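Local coordinates for UPF0141 protein yjdB (Campylobacter jejuni subsp. jejuni HB93-13, PDB 4TN0) that probably transfers phosphoethanolamine groups to cell-envelope acceptors in the periplasm as a zinc-containing enzyme of the alkaline phosphatase-like superfamily, at residues A[36-41]-A[188-193]; A[70-75]-A[222-227]; A[88-93]-A[283-288]; A[234-239]-A[245-250]. All coordinates share one frame; numbering follows the deposited sequence.

Contact 1: A[36-41]-A[188-193]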
# COMPACT_ATOMS: atom_id res chain seq x y z
N GLY A 36 -1.67 -11.16 11.15
CA GLY A 36 -0.41 -11.88 11.13
C GLY A 36 -0.04 -12.42 12.49
O GLY A 36 1.08 -12.91 12.68
N GLY A 37 -0.96 -12.35 13.45
CA GLY A 37 -0.68 -12.93 14.75
C GLY A 37 -0.32 -11.96 15.87
O GLY A 37 0.21 -12.38 16.90
N TYR A 38 -0.56 -10.67 15.65
CA TYR A 38 -0.45 -9.69 16.74
C TYR A 38 -1.63 -9.89 17.69
O TYR A 38 -2.77 -9.95 17.26
CB TYR A 38 -0.40 -8.27 16.17
CG TYR A 38 -0.28 -7.13 17.16
CD1 TYR A 38 0.83 -6.99 17.99
CD2 TYR A 38 -1.27 -6.15 17.23
CE1 TYR A 38 0.94 -5.92 18.88
CE2 TYR A 38 -1.17 -5.09 18.10
CZ TYR A 38 -0.07 -4.97 18.92
OH TYR A 38 -0.02 -3.89 19.78
N THR A 39 -1.36 -9.97 18.98
CA THR A 39 -2.43 -10.34 19.91
C THR A 39 -2.88 -9.25 20.92
O THR A 39 -4.00 -9.32 21.43
CB THR A 39 -2.00 -11.58 20.68
OG1 THR A 39 -0.68 -11.36 21.17
CG2 THR A 39 -1.93 -12.76 19.75
N LYS A 40 -2.05 -8.24 21.15
CA LYS A 40 -2.35 -7.20 22.14
C LYS A 40 -3.64 -6.49 21.78
O LYS A 40 -4.55 -6.42 22.60
CB LYS A 40 -1.20 -6.20 22.24
CG LYS A 40 -1.45 -4.97 23.13
CD LYS A 40 -0.85 -5.12 24.52
CE LYS A 40 -1.18 -3.90 25.41
NZ LYS A 40 -0.73 -2.59 24.83
N ASN A 41 -3.72 -5.95 20.57
CA ASN A 41 -4.96 -5.33 20.08
C ASN A 41 -5.35 -5.90 18.71
O ASN A 41 -4.49 -6.12 17.87
CB ASN A 41 -4.83 -3.80 20.01
CG ASN A 41 -4.51 -3.18 21.36
OD1 ASN A 41 -5.03 -3.62 22.39
ND2 ASN A 41 -3.66 -2.15 21.37
N ALA A 188 0.60 3.11 26.07
CA ALA A 188 -0.31 4.13 25.58
C ALA A 188 0.11 4.53 24.18
O ALA A 188 -0.74 4.85 23.33
CB ALA A 188 -0.36 5.38 26.52
N LEU A 189 1.42 4.56 23.94
CA LEU A 189 1.91 4.90 22.62
C LEU A 189 1.49 3.82 21.63
O LEU A 189 0.99 4.12 20.55
CB LEU A 189 3.43 5.08 22.63
CG LEU A 189 4.07 5.33 21.27
CD1 LEU A 189 3.46 6.56 20.62
CD2 LEU A 189 5.58 5.46 21.38
N ILE A 190 1.66 2.55 22.02
CA ILE A 190 1.29 1.42 21.16
C ILE A 190 -0.20 1.46 20.84
O ILE A 190 -0.61 1.18 19.70
CB ILE A 190 1.65 0.06 21.79
CG1 ILE A 190 3.12 0.03 22.24
CG2 ILE A 190 1.29 -1.10 20.87
CD1 ILE A 190 4.09 0.07 21.13
N ASN A 191 -1.02 1.75 21.86
CA ASN A 191 -2.45 1.82 21.66
C ASN A 191 -2.79 2.84 20.58
O ASN A 191 -3.55 2.56 19.66
CB ASN A 191 -3.19 2.21 22.95
CG ASN A 191 -3.23 1.09 23.99
OD1 ASN A 191 -3.08 -0.09 23.67
ND2 ASN A 191 -3.49 1.47 25.24
N THR A 192 -2.17 4.01 20.67
CA THR A 192 -2.41 5.08 19.72
C THR A 192 -2.03 4.65 18.31
O THR A 192 -2.75 4.93 17.35
CB THR A 192 -1.62 6.34 20.09
OG1 THR A 192 -1.68 6.52 21.51
CG2 THR A 192 -2.15 7.56 19.38
N TYR A 193 -0.90 3.96 18.22
CA TYR A 193 -0.38 3.48 16.94
C TYR A 193 -1.34 2.45 16.35
O TYR A 193 -1.60 2.47 15.14
CB TYR A 193 1.05 2.91 17.11
CG TYR A 193 1.65 2.40 15.81
CD1 TYR A 193 2.14 3.29 14.86
CD2 TYR A 193 1.74 1.03 15.54
CE1 TYR A 193 2.68 2.84 13.65
CE2 TYR A 193 2.30 0.57 14.35
CZ TYR A 193 2.77 1.48 13.41
OH TYR A 193 3.31 1.04 12.24
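Asn-41 and Asn-191 both carry CG opposite the carbonyl carbon (chi1 -59° and -73°), and these torsions lead their amides to each other between the loop and the helix. Asn-41 ND2 donates to Asn-191 OD1 at 3.1 Å. The donor approaches slightly out of the acceptor's carbonyl plane, while the acceptor itself lies nearly in the amide plane of Asn-41. The two side chains meet at about a right angle with their amides turned 45° apart, so they touch without stacking. Each amide has a second anchor: Asn-41 ND2 also bonds Asp-194, and Asn-191 ND2 bonds the carbonyl of Pro-174. These bonds are consistent with the rotation of both groups, although it leaves Asn-41 OD1 only 2.8 Å from Lys-40 O, a close pair of acceptors.

The contact joins the loop between strands 18-24 and 53-59 to the long helix 186-211 at the periphery of an alkaline phosphatase-like domain. Tyr-38 reaches the same helix face with its hydroxyl. Its OH lies 3.3 Å from Ile-190 CG2 and is hydrogen-bonded to Asp-194, one helical turn further along. The carboxylate of Asp-194 thus receives both Asn-41 and Tyr-38. The loop folds back over this ring, with Lys-40 N 4.2 Å above its centre.

Lys-40 bends at its second and fourth torsions and comes across Asn-191 from the exposed side of the contact. Its NZ stays 3.6 Å from Asn-191 OD1, closeness rather than a hydrogen bond, and it makes a long, weak ion pair with Glu-187.

Contact 2: A[70-75]-A[222-227]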
# COMPACT_ATOMS: atom_id res chain seq x y z
N PRO A 70 8.96 6.00 -4.56
CA PRO A 70 9.43 5.87 -5.96
C PRO A 70 9.96 4.47 -6.29
O PRO A 70 9.65 3.94 -7.34
CB PRO A 70 10.56 6.91 -6.05
CG PRO A 70 10.34 7.85 -4.92
CD PRO A 70 9.74 7.02 -3.82
N CYS A 71 10.72 3.87 -5.39
CA CYS A 71 11.30 2.56 -5.65
C CYS A 71 10.27 1.47 -5.91
O CYS A 71 10.41 0.68 -6.87
CB CYS A 71 12.19 2.15 -4.48
SG CYS A 71 12.92 0.55 -4.67
N MET A 72 9.21 1.43 -5.11
CA MET A 72 8.23 0.35 -5.24
C MET A 72 7.53 0.44 -6.61
O MET A 72 7.13 -0.57 -7.17
CB MET A 72 7.19 0.36 -4.08
CG MET A 72 6.05 1.37 -4.20
SD MET A 72 4.74 1.15 -2.94
CE MET A 72 5.44 1.96 -1.48
N PHE A 73 7.41 1.65 -7.15
CA PHE A 73 6.75 1.88 -8.43
C PHE A 73 7.75 1.83 -9.60
O PHE A 73 7.36 1.80 -10.78
CB PHE A 73 6.04 3.23 -8.42
CG PHE A 73 4.67 3.21 -7.79
CD1 PHE A 73 4.48 3.57 -6.46
CD2 PHE A 73 3.55 2.82 -8.53
CE1 PHE A 73 3.22 3.56 -5.88
CE2 PHE A 73 2.29 2.80 -7.96
CZ PHE A 73 2.12 3.17 -6.64
N SER A 74 9.04 1.83 -9.27
CA SER A 74 10.07 1.80 -10.29
C SER A 74 10.32 0.36 -10.78
O SER A 74 9.97 -0.61 -10.10
CB SER A 74 11.36 2.42 -9.77
OG SER A 74 12.49 2.01 -10.54
N ILE A 75 10.89 0.25 -11.98
CA ILE A 75 11.32 -1.03 -12.52
C ILE A 75 12.49 -1.60 -11.70
O ILE A 75 12.67 -2.82 -11.63
CB ILE A 75 11.73 -0.90 -14.02
CG1 ILE A 75 12.03 -2.27 -14.64
CG2 ILE A 75 12.90 0.06 -14.21
CD1 ILE A 75 12.12 -2.23 -16.18
N PHE A 222 -5.43 -4.06 -3.51
CA PHE A 222 -4.10 -4.35 -3.00
C PHE A 222 -3.61 -3.19 -2.14
O PHE A 222 -3.59 -2.03 -2.60
CB PHE A 222 -3.09 -4.64 -4.12
CG PHE A 222 -1.78 -5.19 -3.61
CD1 PHE A 222 -1.76 -6.32 -2.82
CD2 PHE A 222 -0.59 -4.55 -3.89
CE1 PHE A 222 -0.57 -6.81 -2.32
CE2 PHE A 222 0.59 -5.04 -3.41
CZ PHE A 222 0.61 -6.18 -2.62
N TYR A 223 -3.29 -3.52 -0.89
CA TYR A 223 -2.81 -2.55 0.09
C TYR A 223 -1.42 -2.92 0.61
O TYR A 223 -1.20 -4.07 1.02
CB TYR A 223 -3.78 -2.44 1.27
CG TYR A 223 -3.18 -1.89 2.56
CD1 TYR A 223 -2.83 -2.73 3.61
CD2 TYR A 223 -2.97 -0.51 2.74
CE1 TYR A 223 -2.29 -2.25 4.78
CE2 TYR A 223 -2.41 -0.02 3.93
CZ TYR A 223 -2.09 -0.90 4.94
OH TYR A 223 -1.53 -0.45 6.12
N LEU A 224 -0.50 -1.96 0.61
CA LEU A 224 0.79 -2.15 1.28
C LEU A 224 1.30 -0.83 1.85
O LEU A 224 0.97 0.25 1.37
CB LEU A 224 1.86 -2.73 0.34
CG LEU A 224 2.42 -1.91 -0.83
CD1 LEU A 224 3.57 -2.68 -1.46
CD2 LEU A 224 1.36 -1.56 -1.87
N SER A 225 2.13 -0.93 2.88
CA SER A 225 2.68 0.26 3.49
C SER A 225 3.97 0.65 2.79
O SER A 225 4.59 -0.20 2.15
CB SER A 225 2.93 0.03 4.98
OG SER A 225 3.25 1.26 5.60
N ASP A 226 4.36 1.92 2.89
CA ASP A 226 5.65 2.35 2.37
C ASP A 226 6.82 1.86 3.23
O ASP A 226 7.88 1.55 2.69
CB ASP A 226 5.71 3.88 2.21
CG ASP A 226 5.48 4.64 3.51
OD1 ASP A 226 5.02 4.03 4.50
OD2 ASP A 226 5.72 5.87 3.54
N HIS A 227 6.63 1.77 4.55
CA HIS A 227 7.67 1.28 5.49
C HIS A 227 7.09 1.10 6.90
O HIS A 227 5.91 1.38 7.15
CB HIS A 227 8.85 2.23 5.57
CG HIS A 227 8.44 3.63 5.88
ND1 HIS A 227 8.01 4.01 7.14
CD2 HIS A 227 8.35 4.74 5.11
CE1 HIS A 227 7.67 5.29 7.12
NE2 HIS A 227 7.88 5.76 5.90
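Met-72 lays its terminal methyl against the backbone beside a metal ligand: CE sits 3.9 Å from Asp-226 CA and 4.2 Å from Asp-226 CB. One atom nearer its own backbone, Met-72 SD meets Leu-224 CD1 at 4.3 Å, two residues before Asp-226, so the thioether bridges the end of the strand and the loop that follows. A bend at chi3 (80°) turns the methyl toward Asp-226. No hydrogen bond crosses this buried contact.

The carboxylate of Asp-226 leads away from Met-72 to the zinc ion, which OD2 binds together with His-227 NE2, Glu-26 and the phosphothreonine at position 65. Its other oxygen, OD1, accepts from Thr-27 N and, weakly, from His-227 N at 2.8 Å. The carbonyl of Asp-226 is held by Ser-68 and Gln-278, so both ends of the residue are fixed around the metal.

Strand 218-224 runs in the central sheet between parallel strand 18-24 and antiparallel strand 252-259. Helix 68-73 lies over it, with Phe-73 resting on Leu-22 and Val-24, and Leu-281 of helix 281-288 touches both Met-72 and Phe-222.

Contact 3: A[88-93]-A[283-288]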
# COMPACT_ATOMS: atom_id res chain seq x y z
N GLU A 88 10.24 6.66 -16.39
CA GLU A 88 8.85 6.21 -16.25
C GLU A 88 8.73 5.14 -15.17
O GLU A 88 9.67 4.40 -14.92
CB GLU A 88 8.32 5.66 -17.59
CG GLU A 88 8.18 6.69 -18.72
CD GLU A 88 7.70 6.10 -20.04
OE1 GLU A 88 8.20 5.02 -20.44
OE2 GLU A 88 6.82 6.71 -20.69
N ASN A 89 7.56 5.04 -14.55
CA ASN A 89 7.33 4.02 -13.53
C ASN A 89 6.19 3.13 -13.99
O ASN A 89 5.67 3.31 -15.08
CB ASN A 89 7.02 4.66 -12.15
CG ASN A 89 5.77 5.58 -12.18
OD1 ASN A 89 4.64 5.11 -12.34
ND2 ASN A 89 5.98 6.89 -12.01
N ALA A 90 5.79 2.16 -13.17
CA ALA A 90 4.68 1.28 -13.51
C ALA A 90 3.40 2.03 -13.92
O ALA A 90 2.68 1.59 -14.81
CB ALA A 90 4.38 0.36 -12.34
N MET A 91 3.11 3.16 -13.29
CA MET A 91 1.90 3.91 -13.61
C MET A 91 1.95 4.51 -15.02
O MET A 91 0.94 4.64 -15.69
CB MET A 91 1.65 5.03 -12.58
CG MET A 91 1.50 4.56 -11.14
SD MET A 91 0.10 3.46 -10.89
CE MET A 91 -1.24 4.53 -11.45
N ASP A 92 3.13 4.97 -15.42
CA ASP A 92 3.32 5.51 -16.76
C ASP A 92 3.11 4.40 -17.79
O ASP A 92 2.56 4.62 -18.86
CB ASP A 92 4.73 6.09 -16.92
CG ASP A 92 4.98 7.25 -16.01
OD1 ASP A 92 4.19 8.23 -16.03
OD2 ASP A 92 5.98 7.16 -15.26
N VAL A 93 3.60 3.20 -17.49
CA VAL A 93 3.42 2.08 -18.39
C VAL A 93 1.95 1.72 -18.54
O VAL A 93 1.49 1.52 -19.66
CB VAL A 93 4.21 0.85 -17.93
CG1 VAL A 93 3.96 -0.33 -18.87
CG2 VAL A 93 5.68 1.18 -17.88
N SER A 283 5.96 -5.84 -11.41
CA SER A 283 5.44 -6.86 -12.31
C SER A 283 4.00 -7.20 -11.96
O SER A 283 3.20 -7.53 -12.86
CB SER A 283 6.28 -8.14 -12.28
OG SER A 283 7.55 -7.96 -12.89
N THR A 284 3.65 -7.08 -10.68
CA THR A 284 2.28 -7.36 -10.25
C THR A 284 1.31 -6.39 -10.89
O THR A 284 0.20 -6.77 -11.27
CB THR A 284 2.11 -7.29 -8.71
OG1 THR A 284 2.89 -8.33 -8.10
CG2 THR A 284 0.66 -7.50 -8.31
N LEU A 285 1.75 -5.15 -11.06
CA LEU A 285 0.91 -4.10 -11.65
C LEU A 285 0.82 -4.22 -13.18
O LEU A 285 -0.23 -3.95 -13.77
CB LEU A 285 1.44 -2.73 -11.25
CG LEU A 285 1.19 -2.22 -9.82
CD1 LEU A 285 1.78 -0.84 -9.72
CD2 LEU A 285 -0.29 -2.18 -9.45
N LEU A 286 1.91 -4.60 -13.82
CA LEU A 286 1.87 -4.83 -15.25
C LEU A 286 1.01 -6.07 -15.51
O LEU A 286 0.05 -6.03 -16.27
CB LEU A 286 3.27 -5.02 -15.83
CG LEU A 286 4.21 -3.82 -15.81
CD1 LEU A 286 5.31 -3.99 -16.84
CD2 LEU A 286 3.43 -2.56 -16.09
N GLY A 287 1.34 -7.16 -14.81
CA GLY A 287 0.64 -8.42 -14.96
C GLY A 287 -0.87 -8.33 -14.78
O GLY A 287 -1.62 -9.09 -15.38
N TYR A 288 -1.32 -7.40 -13.95
CA TYR A 288 -2.73 -7.33 -13.61
C TYR A 288 -3.54 -6.87 -14.80
O TYR A 288 -4.67 -7.31 -14.99
CB TYR A 288 -2.98 -6.40 -12.42
CG TYR A 288 -4.38 -6.56 -11.88
CD1 TYR A 288 -5.43 -5.80 -12.38
CD2 TYR A 288 -4.65 -7.49 -10.88
CE1 TYR A 288 -6.72 -5.95 -11.89
CE2 TYR A 288 -5.93 -7.66 -10.39
CZ TYR A 288 -6.96 -6.88 -10.90
OH TYR A 288 -8.23 -7.04 -10.41
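The opening turn of helix 90-96 meets helix 281-288 most closely at Ala-90 and Leu-285, whose CA atoms are 6.8 Å apart. Such a short separation is possible because a methyl is all that Ala-90 places between the backbones: its CB packs on Leu-285 CD1 at 3.9 Å. One turn on, Val-93 takes over. With CG1 trans to the backbone N (chi1 178°), the valine presents that branch to Leu-286, and CG1 meets Leu-286 CD2 at 3.6 Å. The two side chains cross at about a right angle. Leu-286 begins pointing along the flank of its helix, and its chi1 of -67° carries the end of the side chain across to the valine. The packing is purely apolar, Leu-285 on the alanine and Leu-286 on the valine.

The turn that offers Ala-90 and Val-93 is itself shaped by a capping box. Asn-89 is the N-cap residue, and its OD1 accepts from Met-91 N at 2.7 Å in its carbonyl plane and more weakly from Asp-92 N. In return, Asp-92 OD2 accepts from Asn-89 N at 2.7 Å through its anti lone pair. That oxygen also forms a salt bridge with Arg-117, while Asn-89 ND2 bonds the carbonyl of Val-114, so the cap is tied to the loop between strands 100-105 and 120-123.

Beneath this helix pair lies the central sheet: Leu-285 reaches Leu-20 and Leu-22 of strand 18-24 and Ile-148 of strand 146-152, Met-91 lies on Ile-148 and Val-150, and Phe-73 of helix 68-73 touches both Leu-285 and Met-91.

Contact 4: A[234-239]-A[245-250]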
# COMPACT_ATOMS: atom_id res chain seq x y z
N ASN A 234 14.40 0.02 22.09
CA ASN A 234 15.83 0.28 22.02
C ASN A 234 16.12 1.77 21.79
O ASN A 234 17.16 2.14 21.23
CB ASN A 234 16.43 -0.58 20.89
CG ASN A 234 16.17 -2.07 21.12
OD1 ASN A 234 16.79 -2.71 21.98
ND2 ASN A 234 15.21 -2.61 20.39
N GLY A 235 15.19 2.62 22.23
CA GLY A 235 15.36 4.06 22.11
C GLY A 235 15.12 4.64 20.72
O GLY A 235 15.36 5.83 20.46
N ILE A 236 14.68 3.81 19.78
CA ILE A 236 14.48 4.33 18.44
C ILE A 236 13.03 4.78 18.25
O ILE A 236 12.10 4.06 18.60
CB ILE A 236 14.85 3.27 17.38
CG1 ILE A 236 16.21 2.66 17.70
CG2 ILE A 236 14.81 3.88 15.98
CD1 ILE A 236 16.34 1.22 17.23
N TYR A 237 12.86 5.99 17.72
CA TYR A 237 11.54 6.48 17.31
C TYR A 237 11.48 6.77 15.82
O TYR A 237 12.52 6.93 15.15
CB TYR A 237 11.15 7.74 18.08
CG TYR A 237 10.96 7.47 19.54
CD1 TYR A 237 9.71 7.13 20.04
CD2 TYR A 237 12.04 7.49 20.42
CE1 TYR A 237 9.52 6.86 21.37
CE2 TYR A 237 11.86 7.20 21.78
CZ TYR A 237 10.60 6.88 22.25
OH TYR A 237 10.38 6.60 23.57
N LEU A 238 10.24 6.86 15.32
CA LEU A 238 9.96 7.22 13.94
C LEU A 238 10.62 6.22 12.96
O LEU A 238 10.59 5.00 13.18
CB LEU A 238 10.41 8.65 13.67
CG LEU A 238 9.75 9.59 14.73
CD1 LEU A 238 10.35 10.97 14.69
CD2 LEU A 238 8.22 9.67 14.72
N HIS A 239 11.15 6.69 11.85
CA HIS A 239 11.71 5.74 10.91
C HIS A 239 12.93 6.30 10.23
O HIS A 239 13.64 7.13 10.80
CB HIS A 239 10.67 5.31 9.88
CG HIS A 239 9.93 6.45 9.26
ND1 HIS A 239 8.80 7.01 9.82
CD2 HIS A 239 10.16 7.14 8.11
CE1 HIS A 239 8.37 7.99 9.05
NE2 HIS A 239 9.17 8.09 8.00
N ILE A 245 20.98 -1.45 8.76
CA ILE A 245 21.06 -1.65 10.19
C ILE A 245 19.69 -1.52 10.83
O ILE A 245 19.56 -1.66 12.03
CB ILE A 245 21.99 -0.66 10.89
CG1 ILE A 245 21.40 0.76 10.85
CG2 ILE A 245 23.35 -0.68 10.28
CD1 ILE A 245 22.19 1.79 11.65
N ALA A 246 18.66 -1.26 10.02
CA ALA A 246 17.33 -0.98 10.56
C ALA A 246 16.71 -2.22 11.20
O ALA A 246 16.88 -3.32 10.70
CB ALA A 246 16.40 -0.45 9.44
N PRO A 247 15.96 -2.04 12.30
CA PRO A 247 15.19 -3.16 12.86
C PRO A 247 14.05 -3.56 11.93
O PRO A 247 13.56 -2.73 11.12
CB PRO A 247 14.63 -2.58 14.17
CG PRO A 247 14.55 -1.12 13.91
CD PRO A 247 15.70 -0.77 13.00
N SER A 248 13.59 -4.80 12.03
CA SER A 248 12.51 -5.26 11.17
C SER A 248 11.22 -4.42 11.36
O SER A 248 10.36 -4.42 10.49
CB SER A 248 12.22 -6.74 11.41
OG SER A 248 11.81 -6.97 12.74
N TYR A 249 11.09 -3.75 12.52
CA TYR A 249 9.98 -2.82 12.78
C TYR A 249 9.85 -1.80 11.67
O TYR A 249 8.75 -1.34 11.40
CB TYR A 249 10.15 -2.09 14.12
CG TYR A 249 9.84 -2.95 15.33
CD1 TYR A 249 8.77 -3.84 15.30
CD2 TYR A 249 10.64 -2.89 16.49
CE1 TYR A 249 8.50 -4.64 16.39
CE2 TYR A 249 10.36 -3.70 17.58
CZ TYR A 249 9.29 -4.57 17.52
OH TYR A 249 8.97 -5.37 18.58
N GLN A 250 10.97 -1.44 11.02
CA GLN A 250 10.94 -0.43 9.97
C GLN A 250 10.88 -0.99 8.55
O GLN A 250 10.46 -0.28 7.64
CB GLN A 250 12.15 0.51 10.10
CG GLN A 250 12.02 1.38 11.34
CD GLN A 250 13.08 2.46 11.45
OE1 GLN A 250 13.66 2.92 10.45
NE2 GLN A 250 13.34 2.86 12.68
O HOH W 1 14.27 5.85 13.10
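Beside the zinc and phosphothreonine site, the hairpin formed by strands 230-231 and 237-238 runs on into a loop that returns toward helix 248-251, and the contact of Gln-250 with Leu-238 and His-239 closes that return. The amide of Gln-250 lies against the backbone here: OE1 is 3.5 Å from His-239 CA, and NE2 is 3.5 Å from Leu-238 O, near but not hydrogen-bonded. The side chain reaches this place by extending straight beyond CG (chi2 -173°).

A water makes the polar link. It donates to Tyr-237 O at 2.9 Å and to His-239 O at 2.7 Å, and it accepts from Gln-250 NE2 at 3.2 Å. The same nitrogen bonds Ser-230 of the neighbouring strand, while OE1 accepts from Met-241 N. The buried amide is fixed in rotation by these partners.

Closer to the surface, Ile-236 makes an apolar contact, sending CD1 toward Pro-247 CG, 4.4 Å away. Its CG2 branch packs separately on the amide, 3.8 Å from Gln-250 NE2. The peptide chain around the proline is braced by Gln-250 N, which donates to Pro-247 O.

From its backbone beside the glutamine, His-239 directs its imidazole the other way. NE2 hydrogen-bonds the phosphate of phosphothreonine 65 and ND1 bonds Glu-229, which probably orients the ring. A loop histidine hydrogen-bonded to the phosphothreonine, probably the nucleophile by family, near zinc is consistent with the active-site architecture of the alkaline phosphatase-like phosphoethanolamine transferases.

From the N terminus, segments 36-41, 70-75 and 88-93 come first, opening contacts 1, 2 and 3 in turn. Helix 186-211 closes contact 1, strand 218-224 with its metal-binding loop closes contact 2, and helix 281-288 closes contact 3, so these three cross one another. Contact 4 is local: it opens and closes after contacts 1 and 2 and lies wholly within the span of contact 3. Contacts 2 and 3 touch through Phe-73, whose O probably bonds Ala-90 N. Contacts 2 and 4 meet at the zinc site, where His-227 lies against His-239. Contact 1 touches contact 4 where Leu-189 packs on Tyr-237, far from contact 3.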